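Local coordinates for protein extracellular PQQ-dependent sugar dehydrogenase (Coprinopsis cinerea, PDB 6JT6) that carries a haem-binding cytochrome b domain that probably passes electrons to or from the quinone-dependent domain oxidising pyranose sugars, at residues R18-Q22 / D23-S27; Y184-Q187 / Q188-A192. All coordinates share one frame; numbering follows the deposited sequence.

Contact 1: residues R18-Q22 / D23-S27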
ATOM      1  N   ARG A  18      -0.636  10.842  -2.561  1.00 16.99           N
ATOM      2  CA  ARG A  18       0.607  10.361  -1.938  1.00 19.31           C
ATOM      3  C   ARG A  18       0.940  11.054  -0.619  1.00 18.65           C
ATOM      4  O   ARG A  18       0.831  12.283  -0.513  1.00 17.19           O
ATOM      5  CB  ARG A  18       1.793  10.527  -2.885  1.00 22.52           C
ATOM      6  CG  ARG A  18       3.017   9.769  -2.393  1.00 26.49           C
ATOM      7  CD  ARG A  18       4.312  10.569  -2.494  1.00 34.00           C
ATOM      8  NE  ARG A  18       4.209  12.028  -2.400  1.00 35.01           N
ATOM      9  CZ  ARG A  18       5.213  12.841  -2.719  1.00 41.61           C
ATOM     10  NH1 ARG A  18       6.378  12.329  -3.110  1.00 42.27           N
ATOM     11  NH2 ARG A  18       5.074  14.159  -2.627  1.00 40.97           N
ATOM     12  N   PHE A  19       1.327  10.232   0.361  1.00 17.38           N
ATOM     13  CA  PHE A  19       1.809  10.659   1.671  1.00 17.36           C
ATOM     14  C   PHE A  19       3.283  10.346   1.643  1.00 17.97           C
ATOM     15  O   PHE A  19       3.684   9.177   1.475  1.00 15.72           O
ATOM     16  CB  PHE A  19       1.136   9.867   2.833  1.00 17.15           C
ATOM     17  CG  PHE A  19       1.728  10.155   4.218  1.00 17.37           C
ATOM     18  CD1 PHE A  19       1.420  11.342   4.902  1.00 18.65           C
ATOM     19  CD2 PHE A  19       2.591   9.254   4.825  1.00 18.50           C
ATOM     20  CE1 PHE A  19       1.968  11.621   6.166  1.00 19.33           C
ATOM     21  CE2 PHE A  19       3.138   9.503   6.090  1.00 19.22           C
ATOM     22  CZ  PHE A  19       2.826  10.697   6.765  1.00 20.64           C
ATOM     23  N   TYR A  20       4.082  11.397   1.801  1.00 20.30           N
ATOM     24  CA  TYR A  20       5.530  11.280   1.836  1.00 21.46           C
ATOM     25  C   TYR A  20       5.953  11.460   3.301  1.00 21.99           C
ATOM     26  O   TYR A  20       5.533  12.399   3.960  1.00 20.02           O
ATOM     27  CB  TYR A  20       6.210  12.307   0.911  1.00 22.15           C
ATOM     28  CG  TYR A  20       7.694  12.393   1.171  1.00 25.24           C
ATOM     29  CD1 TYR A  20       8.557  11.409   0.689  1.00 25.99           C
ATOM     30  CD2 TYR A  20       8.236  13.440   1.935  1.00 27.59           C
ATOM     31  CE1 TYR A  20       9.912  11.463   0.947  1.00 27.22           C
ATOM     32  CE2 TYR A  20       9.598  13.503   2.194  1.00 28.30           C
ATOM     33  CZ  TYR A  20      10.423  12.508   1.706  1.00 29.05           C
ATOM     34  OH  TYR A  20      11.776  12.552   1.954  1.00 33.16           O
ATOM     35  N   GLN A  21       6.757  10.532   3.808  1.00 22.35           N
ATOM     36  CA  GLN A  21       7.177  10.588   5.210  1.00 23.51           C
ATOM     37  C   GLN A  21       8.673  10.942   5.243  1.00 24.14           C
ATOM     38  O   GLN A  21       9.514  10.166   4.796  1.00 23.86           O
ATOM     39  CB  GLN A  21       6.840   9.267   5.923  1.00 21.68           C
ATOM     40  CG  GLN A  21       6.612   9.382   7.417  1.00 21.22           C
ATOM     41  CD  GLN A  21       7.865   9.758   8.187  1.00 21.94           C
ATOM     42  OE1 GLN A  21       8.975   9.348   7.838  1.00 22.04           O
ATOM     43  NE2 GLN A  21       7.699  10.557   9.229  1.00 22.86           N
ATOM     44  N   GLN A  22       8.974  12.136   5.753  1.00 27.86           N
ATOM     45  CA  GLN A  22      10.334  12.747   5.746  1.00 32.65           C
ATOM     46  C   GLN A  22      11.445  11.962   6.487  1.00 31.37           C
ATOM     47  O   GLN A  22      12.571  11.939   6.015  1.00 30.34           O
ATOM     48  CB  GLN A  22      10.289  14.213   6.262  1.00 35.78           C
ATOM     49  CG  GLN A  22       9.848  14.341   7.731  1.00 42.18           C
ATOM     50  CD  GLN A  22       9.759  15.767   8.271  1.00 46.89           C
ATOM     51  OE1 GLN A  22      10.418  16.695   7.776  1.00 52.49           O
ATOM     52  NE2 GLN A  22       8.949  15.941   9.319  1.00 46.62           N
ATOM     53  N   ASP A  23      11.124  11.341   7.627  1.00 30.02           N
ATOM     54  CA  ASP A  23      12.108  10.593   8.432  1.00 31.75           C
ATOM     55  C   ASP A  23      12.541   9.301   7.733  1.00 30.23           C
ATOM     56  O   ASP A  23      13.717   8.965   7.733  1.00 33.40           O
ATOM     57  CB  ASP A  23      11.558  10.274   9.844  1.00 34.93           C
ATOM     58  CG  ASP A  23      10.848  11.483  10.492  1.00 39.17           C
ATOM     59  OD1 ASP A  23      11.300  12.635  10.247  1.00 41.74           O
ATOM     60  OD2 ASP A  23       9.829  11.280  11.194  1.00 35.78           O
ATOM     61  N   THR A  24      11.580   8.601   7.135  1.00 24.68           N
ATOM     62  CA  THR A  24      11.816   7.324   6.472  1.00 22.55           C
ATOM     63  C   THR A  24      12.230   7.467   5.009  1.00 22.54           C
ATOM     64  O   THR A  24      12.821   6.538   4.419  1.00 22.27           O
ATOM     65  CB  THR A  24      10.557   6.446   6.578  1.00 22.15           C
ATOM     66  OG1 THR A  24       9.459   7.075   5.889  1.00 19.15           O
ATOM     67  CG2 THR A  24      10.194   6.209   8.069  1.00 20.33           C
ATOM     68  N   ASP A  25      11.920   8.634   4.426  1.00 22.38           N
ATOM     69  CA  ASP A  25      12.005   8.867   2.976  1.00 22.92           C
ATOM     70  C   ASP A  25      11.189   7.851   2.143  1.00 20.36           C
ATOM     71  O   ASP A  25      11.561   7.477   1.034  1.00 17.45           O
ATOM     72  CB  ASP A  25      13.456   8.928   2.504  1.00 27.63           C
ATOM     73  CG  ASP A  25      14.200  10.087   3.097  1.00 33.05           C
ATOM     74  OD1 ASP A  25      13.612  11.199   3.172  1.00 36.88           O
ATOM     75  OD2 ASP A  25      15.374   9.876   3.494  1.00 36.37           O
ATOM     76  N   ALA A  26      10.081   7.407   2.718  1.00 17.99           N
ATOM     77  CA  ALA A  26       9.212   6.493   2.028  1.00 16.78           C
ATOM     78  C   ALA A  26       7.919   7.217   1.667  1.00 16.35           C
ATOM     79  O   ALA A  26       7.580   8.261   2.280  1.00 14.88           O
ATOM     80  CB  ALA A  26       8.951   5.287   2.902  1.00 16.61           C
ATOM     81  N   SER A  27       7.198   6.650   0.691  1.00 15.43           N
ATOM     82  CA  SER A  27       5.913   7.192   0.227  1.00 15.07           C
ATOM     83  C   SER A  27       4.821   6.136   0.216  1.00 13.90           C
ATOM     84  O   SER A  27       5.079   4.954  -0.107  1.00 13.37           O
ATOM     85  CB  SER A  27       6.037   7.652  -1.229  1.00 16.42           C
ATOM     86  OG  SER A  27       7.117   8.499  -1.416  1.00 20.12           O
TER
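Gln21 and Thr24 meet in the turn that joins strands 15-21 and 26-33 of a beta hairpin, and the Gln21 carboxamide draws that turn together. Its OE1 accepts two bonds from one residue: Thr24 N, 2.8 Å from Gln21 OE1, lies almost straight out from the carbonyl, whereas Thr24 OG1, 3.0 Å from the same oxygen, uses a lone pair in the carbonyl plane. At the other corner of the amide, Gln21 NE2 donates in its own plane to Asp23 OD2 at 3.0 Å, coming down on the carboxylate from above its plane. The bend at chi2 (-67°) folds the Gln21 chain back so that both ends of the amide face the turn. Replacing Gln21 by alanine would remove the amide and would probably leave Thr24 N and Asp23 OD2 without these mates and the Thr24 hydroxyl without its acceptor.

That hydroxyl also accepts from Ala26 N, making an ST turn. Next to the turn, Gln21 N gives a straight bond (173°) to Ala26 O, and Asp25 and Ala26 together face Gln21 as a G1 beta bulge; the bond from Asp25 N to Gln21 O is weak. Tyr20 and Asp25 run side by side in the same direction, ring and carboxylate 21° apart, with the phenol donating to the anti side of OD1 (Tyr20 OH to Asp25 OD1, 2.6 Å).

Phe19, its side chain about 10 Å from the haem, stacks on Tyr170, while Gln21 and Thr24 both touch Trp143. Farther along the strands, Tyr20 CB lies over one face of the Arg18 guanidinium, Ser27 OG sits at the edge of the Tyr20 ring, and Arg18 CD rests 3.6 Å from Ser27 CB.

Contact 2: residues Y184-Q187 / Q188-A192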
ATOM      1  N   TYR A 184      -8.085   3.092 -16.496  1.00 17.74           N
ATOM      2  CA  TYR A 184      -6.929   3.466 -17.326  1.00 17.43           C
ATOM      3  C   TYR A 184      -5.637   3.348 -16.524  1.00 16.28           C
ATOM      4  O   TYR A 184      -4.662   2.745 -16.994  1.00 14.83           O
ATOM      5  CB  TYR A 184      -7.075   4.906 -17.858  1.00 19.96           C
ATOM      6  CG  TYR A 184      -5.836   5.455 -18.529  1.00 23.82           C
ATOM      7  CD1 TYR A 184      -5.355   4.887 -19.735  1.00 25.78           C
ATOM      8  CD2 TYR A 184      -5.128   6.538 -17.966  1.00 25.30           C
ATOM      9  CE1 TYR A 184      -4.212   5.390 -20.358  1.00 28.99           C
ATOM     10  CE2 TYR A 184      -3.982   7.053 -18.582  1.00 28.49           C
ATOM     11  CZ  TYR A 184      -3.528   6.474 -19.776  1.00 29.55           C
ATOM     12  OH  TYR A 184      -2.391   6.964 -20.395  1.00 34.67           O
ATOM     13  N   TYR A 185      -5.645   3.919 -15.309  1.00 14.50           N
ATOM     14  CA  TYR A 185      -4.497   3.845 -14.408  1.00 14.02           C
ATOM     15  C   TYR A 185      -4.152   2.390 -14.070  1.00 13.37           C
ATOM     16  O   TYR A 185      -2.977   2.023 -14.067  1.00 13.29           O
ATOM     17  CB  TYR A 185      -4.765   4.654 -13.114  1.00 14.19           C
ATOM     18  CG  TYR A 185      -4.577   6.158 -13.253  1.00 15.21           C
ATOM     19  CD1 TYR A 185      -3.889   6.713 -14.351  1.00 14.42           C
ATOM     20  CD2 TYR A 185      -5.062   7.036 -12.262  1.00 15.57           C
ATOM     21  CE1 TYR A 185      -3.714   8.099 -14.468  1.00 16.37           C
ATOM     22  CE2 TYR A 185      -4.840   8.424 -12.337  1.00 15.62           C
ATOM     23  CZ  TYR A 185      -4.184   8.960 -13.442  1.00 16.77           C
ATOM     24  OH  TYR A 185      -3.959  10.339 -13.535  1.00 16.10           O
ATOM     25  N   LEU A 186      -5.176   1.569 -13.807  1.00 12.77           N
ATOM     26  CA  LEU A 186      -4.978   0.156 -13.468  1.00 12.80           C
ATOM     27  C   LEU A 186      -4.283  -0.570 -14.587  1.00 13.31           C
ATOM     28  O   LEU A 186      -3.321  -1.284 -14.336  1.00 13.05           O
ATOM     29  CB  LEU A 186      -6.289  -0.554 -13.113  1.00 12.53           C
ATOM     30  CG  LEU A 186      -6.226  -2.058 -12.724  1.00 12.70           C
ATOM     31  CD1 LEU A 186      -5.319  -2.320 -11.522  1.00 12.73           C
ATOM     32  CD2 LEU A 186      -7.630  -2.627 -12.452  1.00 12.44           C
ATOM     33  N   GLN A 187      -4.791  -0.403 -15.811  1.00 13.97           N
ATOM     34  CA  GLN A 187      -4.169  -0.997 -17.020  1.00 14.95           C
ATOM     35  C   GLN A 187      -2.742  -0.512 -17.204  1.00 15.17           C
ATOM     36  O   GLN A 187      -1.834  -1.330 -17.425  1.00 16.32           O
ATOM     37  CB  GLN A 187      -5.018  -0.739 -18.285  1.00 15.55           C
ATOM     38  CG  GLN A 187      -4.370  -1.172 -19.615  1.00 17.38           C
ATOM     39  CD  GLN A 187      -3.342  -0.196 -20.184  1.00 17.19           C
ATOM     40  OE1 GLN A 187      -3.594   1.026 -20.319  1.00 18.61           O
ATOM     41  NE2 GLN A 187      -2.169  -0.716 -20.501  1.00 17.94           N
ATOM     42  N   GLN A 188      -2.535   0.801 -17.150  1.00 15.68           N
ATOM     43  CA  GLN A 188      -1.182   1.381 -17.368  1.00 16.31           C
ATOM     44  C   GLN A 188      -0.164   0.802 -16.379  1.00 15.00           C
ATOM     45  O   GLN A 188       0.936   0.453 -16.753  1.00 14.26           O
ATOM     46  CB  GLN A 188      -1.188   2.910 -17.228  1.00 17.78           C
ATOM     47  CG  GLN A 188      -1.836   3.653 -18.379  1.00 22.49           C
ATOM     48  CD  GLN A 188      -1.016   3.599 -19.656  1.00 24.34           C
ATOM     49  OE1 GLN A 188       0.111   4.066 -19.681  1.00 27.27           O
ATOM     50  NE2 GLN A 188      -1.579   3.002 -20.723  1.00 25.26           N
ATOM     51  N   LEU A 189      -0.559   0.693 -15.107  1.00 14.19           N
ATOM     52  CA  LEU A 189       0.361   0.207 -14.088  1.00 13.94           C
ATOM     53  C   LEU A 189       0.619  -1.299 -14.244  1.00 14.51           C
ATOM     54  O   LEU A 189       1.734  -1.763 -14.005  1.00 13.39           O
ATOM     55  CB  LEU A 189      -0.187   0.538 -12.676  1.00 13.89           C
ATOM     56  CG  LEU A 189      -0.216   2.024 -12.242  1.00 12.85           C
ATOM     57  CD1 LEU A 189      -1.027   2.189 -10.962  1.00 12.57           C
ATOM     58  CD2 LEU A 189       1.214   2.496 -12.038  1.00 13.07           C
ATOM     59  N   THR A 190      -0.416  -2.056 -14.635  1.00 14.50           N
ATOM     60  CA  THR A 190      -0.267  -3.490 -14.807  1.00 17.06           C
ATOM     61  C   THR A 190       0.756  -3.751 -15.931  1.00 19.34           C
ATOM     62  O   THR A 190       1.584  -4.667 -15.829  1.00 21.66           O
ATOM     63  CB  THR A 190      -1.619  -4.170 -15.137  1.00 15.69           C
ATOM     64  OG1 THR A 190      -2.552  -3.840 -14.110  1.00 15.82           O
ATOM     65  CG2 THR A 190      -1.489  -5.712 -15.227  1.00 14.75           C
ATOM     66  N   ASN A 191       0.694  -2.918 -16.968  1.00 20.66           N
ATOM     67  CA  ASN A 191       1.520  -3.091 -18.165  1.00 22.84           C
ATOM     68  C   ASN A 191       2.915  -2.440 -18.089  1.00 25.00           C
ATOM     69  O   ASN A 191       3.724  -2.590 -19.024  1.00 29.60           O
ATOM     70  CB  ASN A 191       0.751  -2.651 -19.416  1.00 19.54           C
ATOM     71  CG  ASN A 191      -0.170  -3.747 -19.932  1.00 22.62           C
ATOM     72  OD1 ASN A 191      -1.392  -3.594 -19.966  1.00 23.14           O
ATOM     73  ND2 ASN A 191       0.411  -4.885 -20.282  1.00 21.72           N
ATOM     74  N   ALA A 192       3.199  -1.717 -17.010  1.00 21.95           N
ATOM     75  CA  ALA A 192       4.512  -1.113 -16.864  1.00 21.41           C
ATOM     76  C   ALA A 192       5.499  -2.257 -16.588  1.00 22.26           C
ATOM     77  O   ALA A 192       5.173  -3.155 -15.832  1.00 22.32           O
ATOM     78  CB  ALA A 192       4.514  -0.098 -15.744  1.00 19.94           C
TER
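Helix 182-191 places Tyr184 one turn before Gln188, and the aliphatic part of the glutamine lies across the phenol ring. Gln188 CG stands 3.7 Å from the centroid of the Tyr184 ring and 21° off its normal, a CH-pi contact displaced toward the CE1 and CZ side. Beyond CG the Gln188 chain turns and its amide runs along the same ring, the two planes 22° apart. From there Gln188 NE2 donates to Gln187 OE1 at 2.9 Å, in the carbonyl plane and on a lone pair, although the acceptor is tilted from the plane of the donating amide.

The Gln187 amide is thus engaged at both ends: its NE2 gives a nearly straight bond to Asn191 OD1, 3.0 Å away, which lies in the Gln187 amide plane. Tyr184, Gln187, Gln188 and Asn191 form a chain of contacts along one flank of the short helix, whose other side rests on the beta sheet. There Leu186 and Leu189 both touch Leu104 and Ile45, and the OH of buried Tyr185 and Thr15 OG1 share a hydrogen bond.

Regular i to i+4 backbone bonds run through the segment, from Gln188 N to Tyr184 O through Asn191 N to Gln187 O. Leu186 O is gripped twice by Thr190, whose N and OG1 reach it from opposite faces of its carbonyl plane. With Thr190 OG1 beside its own backbone N (chi1 -56°), the hydroxyl swings back along the helix and donates at 2.7 Å to Leu186 O.

How the contacts relate
Contacts 1 and 2 lie in series along the chain, their centres 23 Å apart and their nearest atoms about 11 Å apart. Both are local and partly buried, and each turns a carboxamide to polar use. In contact 1 the glutamine that does so is buried and bonds within a hairpin turn; in contact 2 two glutamines, exposed or partly so, lie on the outer flank of a helix, with leucines facing the sheet. Carboxylates take part only in the hairpin, whereas the helix side chains rely on amide-to-amide bonds and a ring face. Residues 18-27 include the ends of two strands of the sheet against which helix 182-191 packs.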